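PDB 5D8N: leucine aminopeptidase A1, chloroplastic, which removes N-terminal amino acids, leucine preferred, from peptides as a magnesium-dependent homohexameric aminopeptidase of the M17 family, and also acts as a protein-folding chaperone. Local coordinates for residues Val40-Asp45 / Ser187-Gly192; Met56-Asn61 / Ala83-Asp88; Pro277-Leu282 / Leu396-Asn401. The protein carries 1 engineered substitution. One frame throughout, in Å; residues are numbered along the deposited sequence. Where two conformers were deposited one is given.

Interaction 1. Residues Val40-Asp45 / Ser187-Gly192; sequences VQWQGD and SLDILG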
# COMPACT_ATOMS: atom_id res chain seq x y z
N VAL A 40 33.76 -30.72 43.05
CA VAL A 40 34.50 -31.82 42.43
C VAL A 40 34.02 -33.18 42.90
O VAL A 40 34.29 -34.19 42.25
CB VAL A 40 36.02 -31.76 42.65
CG1 VAL A 40 36.58 -30.50 42.01
CG2 VAL A 40 36.37 -31.79 44.13
N GLN A 41 33.27 -33.21 44.00
CA GLN A 41 32.77 -34.47 44.52
C GLN A 41 31.31 -34.70 44.17
O GLN A 41 30.80 -35.78 44.47
CB GLN A 41 32.99 -34.58 46.03
CG GLN A 41 34.46 -34.85 46.36
CD GLN A 41 34.87 -34.39 47.75
OE1 GLN A 41 35.74 -33.52 47.92
NE2 GLN A 41 34.28 -35.01 48.76
N TRP A 42 30.65 -33.76 43.51
CA TRP A 42 29.23 -33.90 43.22
C TRP A 42 29.03 -34.93 42.12
O TRP A 42 29.82 -34.98 41.19
CB TRP A 42 28.60 -32.55 42.83
CG TRP A 42 27.13 -32.64 42.56
CD1 TRP A 42 26.11 -32.61 43.47
CD2 TRP A 42 26.54 -32.92 41.29
NE1 TRP A 42 24.91 -32.84 42.83
CE2 TRP A 42 25.15 -33.00 41.49
CE3 TRP A 42 27.04 -33.03 39.99
CZ2 TRP A 42 24.27 -33.21 40.44
CZ3 TRP A 42 26.18 -33.32 38.97
CH2 TRP A 42 24.81 -33.40 39.19
N GLN A 43 28.01 -35.77 42.27
CA GLN A 43 27.71 -36.82 41.30
C GLN A 43 26.25 -36.77 40.83
O GLN A 43 25.31 -36.54 41.59
CB GLN A 43 28.09 -38.21 41.86
CG GLN A 43 29.44 -38.78 41.40
CD GLN A 43 29.52 -39.14 39.91
OE1 GLN A 43 28.51 -39.41 39.25
NE2 GLN A 43 30.75 -39.20 39.39
N GLY A 44 26.09 -36.81 39.51
CA GLY A 44 24.77 -36.76 38.88
C GLY A 44 24.95 -36.58 37.39
O GLY A 44 26.05 -36.77 36.87
N ASP A 45 23.90 -36.14 36.70
CA ASP A 45 23.88 -36.22 35.25
C ASP A 45 24.63 -35.07 34.57
O ASP A 45 25.17 -35.22 33.48
CB ASP A 45 22.45 -36.26 34.73
CG ASP A 45 21.68 -37.43 35.28
OD1 ASP A 45 22.30 -38.47 35.57
OD2 ASP A 45 20.44 -37.30 35.45
N SER A 187 15.69 -32.60 39.59
CA SER A 187 16.32 -31.93 40.72
C SER A 187 17.44 -31.00 40.29
O SER A 187 18.14 -31.23 39.32
CB SER A 187 16.81 -32.95 41.75
OG SER A 187 18.00 -33.62 41.36
N LEU A 188 17.65 -29.96 41.09
CA LEU A 188 18.76 -29.04 40.94
C LEU A 188 19.42 -28.87 42.29
O LEU A 188 18.76 -28.45 43.26
CB LEU A 188 18.24 -27.69 40.45
CG LEU A 188 19.19 -26.48 40.60
CD1 LEU A 188 20.40 -26.57 39.70
CD2 LEU A 188 18.45 -25.19 40.33
N ASP A 189 20.73 -29.11 42.32
CA ASP A 189 21.57 -28.81 43.47
C ASP A 189 22.39 -27.57 43.16
O ASP A 189 23.10 -27.51 42.16
CB ASP A 189 22.51 -30.00 43.78
CG ASP A 189 21.76 -31.24 44.23
OD1 ASP A 189 20.67 -31.09 44.84
OD2 ASP A 189 22.23 -32.37 43.99
N ILE A 190 22.21 -26.54 43.96
CA ILE A 190 23.01 -25.35 43.84
C ILE A 190 24.16 -25.44 44.83
O ILE A 190 23.96 -25.58 46.03
CB ILE A 190 22.14 -24.11 44.09
CG1 ILE A 190 21.01 -24.06 43.05
CG2 ILE A 190 22.99 -22.84 43.99
CD1 ILE A 190 19.99 -22.98 43.33
N LEU A 191 25.37 -25.28 44.31
CA LEU A 191 26.59 -25.54 45.06
C LEU A 191 27.45 -24.29 45.20
O LEU A 191 27.41 -23.38 44.36
CB LEU A 191 27.43 -26.63 44.38
CG LEU A 191 26.72 -27.93 43.97
CD1 LEU A 191 27.71 -28.88 43.31
CD2 LEU A 191 26.04 -28.58 45.17
N GLY A 192 28.16 -24.23 46.32
CA GLY A 192 29.19 -23.22 46.54
C GLY A 192 28.66 -21.89 47.06
O GLY A 192 29.41 -20.92 47.08
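The indole of W42 reaches across to strand 187-191 and meets two of its side chains, D189 at the pyrrole edge and L191 at the root of the side chain, its CD1 near CB and CG. The polar half is one hydrogen bond: W42 NE1 donates to D189 OD2 over 3.0 Å. Its N-H...O angle of 162° is close to straight, and the oxygen lies near the ring plane, so the N-H points at its acceptor without bending out of the indole. D189 offers the anti lone pair of OD2, the one facing away from OD1, and the carboxylate is turned 81° from the ring, almost perpendicular to it. The apolar half is carried by a single methyl, L191 CD1, which sits 3.8 Å from W42 CB and 3.9 Å from W42 CG. It therefore packs against the start of the side chain.

The first torsion sets the direction. With CG of W42 opposite the backbone nitrogen (chi1 -179°), the indole extends from the loop toward the strand, where D189 and L191, two residues apart, project from the same face. On one face of the indole lies the backbone nitrogen of G44, so the loop folds back over its own tryptophan. A141 of strand 139-144 touches both W42 and L191, and K35 of strand 31-35 touches both D189 and L191, which places the contact on one face of the six-stranded sheet of the N-terminal, macro-type domain.

Chemically, a directional N-H...O bond fixes the edge of the indole while the leucine methyl fills in at its base. The bond gives the indole N-H a carboxylate acceptor, and donation to OD2 would probably help to stabilise the negative charge of D189.

Interaction 2. Residues Met56-Asn61 / Ala83-Asp88; sequences MARDEN and ASSEED. With EDO (1,2-ethanediol), chain M.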
# COMPACT_ATOMS: atom_id res chain seq x y z
N MET A 56 38.48 -17.80 33.19
CA MET A 56 39.08 -18.69 32.17
C MET A 56 40.56 -18.41 31.86
O MET A 56 41.14 -18.98 30.94
CB MET A 56 38.27 -18.59 30.88
CG MET A 56 36.83 -19.02 31.03
SD MET A 56 36.65 -20.69 31.68
CE MET A 56 37.53 -21.60 30.42
N ALA A 57 41.20 -17.57 32.66
CA ALA A 57 42.60 -17.23 32.40
C ALA A 57 43.48 -18.48 32.50
O ALA A 57 43.28 -19.34 33.36
CB ALA A 57 43.09 -16.17 33.36
N ARG A 58 44.48 -18.55 31.64
CA ARG A 58 45.43 -19.65 31.68
C ARG A 58 46.84 -19.18 32.02
O ARG A 58 47.16 -18.00 31.90
CB ARG A 58 45.43 -20.38 30.34
CG ARG A 58 44.07 -20.95 29.99
CD ARG A 58 44.10 -21.57 28.61
NE ARG A 58 42.84 -22.21 28.24
CZ ARG A 58 42.74 -23.48 27.87
NH1 ARG A 58 43.80 -24.29 27.88
NH2 ARG A 58 41.57 -23.95 27.42
N ASP A 59 47.65 -20.11 32.53
CA ASP A 59 49.05 -19.82 32.84
C ASP A 59 49.98 -20.06 31.64
O ASP A 59 49.50 -20.29 30.53
CB ASP A 59 49.49 -20.59 34.10
CG ASP A 59 49.46 -22.10 33.92
OD1 ASP A 59 49.44 -22.60 32.76
OD2 ASP A 59 49.50 -22.78 34.97
N GLU A 60 51.28 -20.06 31.92
CA GLU A 60 52.36 -20.26 30.95
C GLU A 60 52.22 -21.56 30.16
O GLU A 60 52.61 -21.64 28.99
CB GLU A 60 53.66 -20.29 31.76
CG GLU A 60 54.93 -19.81 31.07
CD GLU A 60 55.77 -18.90 31.97
OE1 GLU A 60 57.01 -19.00 31.95
OE2 GLU A 60 55.16 -18.08 32.69
N ASN A 61 51.83 -22.61 30.89
CA ASN A 61 51.59 -23.97 30.38
C ASN A 61 50.20 -24.24 29.81
O ASN A 61 49.81 -25.40 29.65
CB ASN A 61 51.79 -24.97 31.53
CG ASN A 61 53.21 -24.99 32.05
OD1 ASN A 61 54.13 -24.48 31.40
ND2 ASN A 61 53.41 -25.63 33.19
N ALA A 83 39.37 -29.20 25.16
CA ALA A 83 38.12 -28.99 24.47
C ALA A 83 37.84 -27.49 24.43
O ALA A 83 37.39 -26.96 23.42
CB ALA A 83 37.00 -29.75 25.18
N SER A 84 38.06 -26.82 25.56
CA SER A 84 37.76 -25.39 25.65
C SER A 84 38.58 -24.54 24.67
O SER A 84 38.05 -23.60 24.06
CB SER A 84 38.03 -24.89 27.07
OG SER A 84 37.08 -25.44 27.96
N SER A 85 39.87 -24.80 24.55
CA SER A 85 40.66 -24.04 23.58
C SER A 85 40.30 -24.44 22.15
O SER A 85 40.12 -23.57 21.30
CB SER A 85 42.17 -24.18 23.80
OG SER A 85 42.56 -25.53 23.68
N GLU A 86 40.01 -25.71 21.91
CA GLU A 86 39.67 -26.15 20.54
C GLU A 86 38.38 -25.44 20.09
O GLU A 86 38.21 -25.11 18.90
CB GLU A 86 39.48 -27.66 20.48
CG GLU A 86 40.78 -28.46 20.51
CD GLU A 86 40.58 -29.91 20.88
OE1 GLU A 86 39.45 -30.46 20.75
OE2 GLU A 86 41.59 -30.54 21.25
N GLU A 87 37.46 -25.29 21.03
CA GLU A 87 36.16 -24.75 20.71
C GLU A 87 36.12 -23.24 20.96
O GLU A 87 35.06 -22.63 20.90
CB GLU A 87 35.06 -25.48 21.48
CG GLU A 87 35.01 -26.97 21.14
CD GLU A 87 34.08 -27.78 22.01
OE1 GLU A 87 33.04 -27.23 22.44
OE2 GLU A 87 34.38 -28.99 22.25
N ASP A 88 37.29 -22.65 21.20
CA ASP A 88 37.41 -21.20 21.35
C ASP A 88 36.53 -20.64 22.49
O ASP A 88 35.91 -19.59 22.34
CB ASP A 88 37.08 -20.52 20.02
CG ASP A 88 37.57 -19.09 19.93
OD1 ASP A 88 38.68 -18.82 20.40
OD2 ASP A 88 36.84 -18.24 19.39
C1 EDO M . 30.60 -25.20 19.70
O1 EDO M . 30.14 -24.13 20.54
C2 EDO M . 32.11 -25.09 19.50
O2 EDO M . 32.55 -23.75 19.20
O HOH W 1 44.36 -26.36 25.74
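This is a contact between an arginine tip and the C-terminal end of a helix in the N-terminal domain: R58, from the irregular segment 56-61, comes up against S84 and S85 in the last turn of helix 79-86. The touching is done almost wholly by NH2. R58 NH2 lies 3.7 Å from S84 CB, which is at the guanidinium edge, and R58 NH2 is also 3.7 Å from S85 CB, which sits over one face of the group. The serines thus meet the arginine through their methylene carbons. R58 NH2 and S85 N approach to 3.4 Å, but both are donors and no bond joins them.

What steadies the guanidinium is chiefly backbone oxygen beyond the two segments: NH2 donates to the carbonyl of S81, one turn back along the helix, and NH1 to that of S62. A water adds a bridge, accepting a weak bond from R58 NH1 at 3.0 Å and lying 2.9 Å from S85 OG. The arm reaches this far because it runs extended from CG to NE (chi2 175°, chi3 177°).

Just past the contact the helix closes in a Schellman motif, with D88, at positive phi, as its C-prime residue and D88 N bonded to S85 O at 3.0 Å. F64 packs on both R58 and S84, joining the loop that leads from strand 46-52 into helix 67-75 to the end of helix 79-86. At that end E86 forms salt bridges with R100 and R105 of a neighbouring subunit, and E87 one with the same R105; these arginines belong to its strands 96-101 and 104-112.

Interaction 3. Residues Pro277-Leu282 / Leu396-Asn401; sequences PYFIHL and LIYACN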
# COMPACT_ATOMS: atom_id res chain seq x y z
N PRO A 277 -18.34 -10.93 28.58
CA PRO A 277 -17.27 -10.30 29.31
C PRO A 277 -17.41 -10.44 30.82
O PRO A 277 -18.50 -10.67 31.30
CB PRO A 277 -17.46 -8.83 28.98
CG PRO A 277 -18.93 -8.69 28.85
CD PRO A 277 -19.41 -9.98 28.24
N TYR A 278 -16.28 -10.46 31.53
CA TYR A 278 -16.26 -10.58 32.97
C TYR A 278 -15.22 -9.62 33.49
O TYR A 278 -14.07 -9.59 33.05
CB TYR A 278 -15.93 -12.01 33.42
CG TYR A 278 -17.04 -12.98 33.11
CD1 TYR A 278 -18.20 -13.02 33.91
CD2 TYR A 278 -17.02 -13.74 31.95
CE1 TYR A 278 -19.30 -13.78 33.55
CE2 TYR A 278 -18.11 -14.53 31.61
CZ TYR A 278 -19.22 -14.59 32.44
OH TYR A 278 -20.31 -15.33 32.05
N PHE A 279 -15.60 -8.91 34.55
CA PHE A 279 -14.70 -7.94 35.17
C PHE A 279 -14.17 -8.62 36.42
O PHE A 279 -14.92 -8.98 37.33
CB PHE A 279 -15.48 -6.65 35.46
CG PHE A 279 -14.62 -5.52 35.93
CD1 PHE A 279 -14.23 -5.42 37.26
CD2 PHE A 279 -14.32 -4.48 35.07
CE1 PHE A 279 -13.46 -4.36 37.69
CE2 PHE A 279 -13.55 -3.42 35.51
CZ PHE A 279 -13.10 -3.36 36.81
N ILE A 280 -12.86 -8.80 36.46
CA ILE A 280 -12.20 -9.57 37.49
C ILE A 280 -11.59 -8.67 38.54
O ILE A 280 -10.81 -7.76 38.25
CB ILE A 280 -11.07 -10.42 36.86
CG1 ILE A 280 -11.66 -11.43 35.88
CG2 ILE A 280 -10.30 -11.13 37.95
CD1 ILE A 280 -10.61 -12.03 34.96
N HIS A 281 -11.98 -8.93 39.79
CA HIS A 281 -11.43 -8.21 40.94
C HIS A 281 -10.94 -9.15 42.04
O HIS A 281 -11.72 -9.80 42.72
CB HIS A 281 -12.48 -7.24 41.50
CG HIS A 281 -11.98 -6.39 42.62
ND1 HIS A 281 -12.83 -5.75 43.50
CD2 HIS A 281 -10.72 -6.16 43.07
CE1 HIS A 281 -12.11 -5.06 44.37
NE2 HIS A 281 -10.82 -5.31 44.15
N LEU A 282 -9.63 -9.29 42.15
CA LEU A 282 -9.03 -10.03 43.26
C LEU A 282 -8.47 -9.04 44.25
O LEU A 282 -8.02 -7.95 43.86
CB LEU A 282 -7.88 -10.90 42.78
CG LEU A 282 -8.22 -12.02 41.80
CD1 LEU A 282 -6.94 -12.63 41.22
CD2 LEU A 282 -9.00 -13.10 42.51
N LEU A 396 -9.53 1.51 35.37
CA LEU A 396 -8.79 2.46 36.17
C LEU A 396 -9.70 3.24 37.10
O LEU A 396 -9.35 3.54 38.24
CB LEU A 396 -7.97 3.37 35.25
CG LEU A 396 -6.75 2.75 34.58
CD1 LEU A 396 -6.20 3.67 33.49
CD2 LEU A 396 -5.61 2.49 35.56
N ILE A 397 -10.87 3.62 36.60
CA ILE A 397 -11.86 4.31 37.43
C ILE A 397 -12.23 3.38 38.57
O ILE A 397 -12.26 3.81 39.71
CB ILE A 397 -13.10 4.69 36.61
CG1 ILE A 397 -12.75 5.81 35.63
CG2 ILE A 397 -14.23 5.16 37.51
CD1 ILE A 397 -13.69 5.91 34.43
N TYR A 398 -12.46 2.10 38.27
CA TYR A 398 -12.80 1.14 39.31
C TYR A 398 -11.69 1.01 40.34
O TYR A 398 -11.93 1.01 41.54
CB TYR A 398 -13.03 -0.23 38.67
CG TYR A 398 -13.52 -1.29 39.63
CD1 TYR A 398 -12.64 -2.09 40.31
CD2 TYR A 398 -14.87 -1.46 39.87
CE1 TYR A 398 -13.08 -3.04 41.21
CE2 TYR A 398 -15.33 -2.46 40.72
CZ TYR A 398 -14.43 -3.22 41.41
OH TYR A 398 -14.88 -4.25 42.20
N ALA A 399 -10.45 0.95 39.87
CA ALA A 399 -9.32 0.88 40.79
C ALA A 399 -9.32 2.10 41.71
O ALA A 399 -9.07 1.97 42.93
CB ALA A 399 -8.00 0.77 40.03
N CYS A 400 -9.46 3.28 41.14
CA CYS A 400 -9.47 4.48 41.97
C CYS A 400 -10.61 4.43 43.00
O CYS A 400 -10.44 4.89 44.11
CB CYS A 400 -9.56 5.75 41.13
SG CYS A 400 -8.09 6.06 40.12
N ASN A 401 -11.73 3.83 42.63
CA ASN A 401 -12.88 3.75 43.52
C ASN A 401 -12.73 2.73 44.62
O ASN A 401 -13.50 2.77 45.57
CB ASN A 401 -14.17 3.44 42.75
CG ASN A 401 -14.67 4.63 41.96
OD1 ASN A 401 -14.27 5.75 42.23
ND2 ASN A 401 -15.46 4.38 40.94
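Y398 stands between two aromatic side chains of strand 278-284, offering its face to one and its edge to the other. F279 comes in edge first: F279 CE1 lies 3.5 Å above the tyrosine plane, over the ring centre, while F279 CZ comes within 3.5 Å of Y398 CG. The planes are inclined at 61°, a tilted edge-to-face pair. With H281 the roles change. Here the tyrosine supplies the edge, Y398 CE1 standing over the rim of the imidazole face, and the planes are nearly perpendicular at 85°, with centroids 5.1 Å apart in an offset edge-to-face pair.

A polar link accompanies this second pair. H281 ND1 donates to Y398 OH at 2.9 Å, but the N-H...O angle of 116° makes the bond weak despite its length. The stronger partner of the imidazole is H350, whose ND1 is hydrogen-bonded to H281 NE2.

F279 and H281, alternate residues on one face of the strand, both turn CG away from their own backbone nitrogen, a trans first torsion that sends both rings toward the helix.

The cluster joins helix 388-401 to the eight-stranded sheet of the catalytic domain. I352 of strand 347-358 touches both F279 and Y398, L252 of strand 247-252 flanks F279, and helix 229-242 packs against Y278 and I280.

From the N terminus, the chain passes through 40-45, the first side of interaction 1, then through 56-61, the first side of interaction 2. Interaction 2 closes at 83-88 after a short loop that includes helix 67-75; interaction 1 closes only at 187-192, so its much longer loop encloses interaction 2 entirely. Their nearest atoms remain about 14 Å apart. One ties a loop to the N-terminal sheet, the other ties the next loop along the chain to a helix end. Interaction 3 follows in series, joining 277-282 to 396-401 within the catalytic domain. It lies across the chain's centre, about 47 Å from interaction 1 and 59 Å from interaction 2, centre to centre.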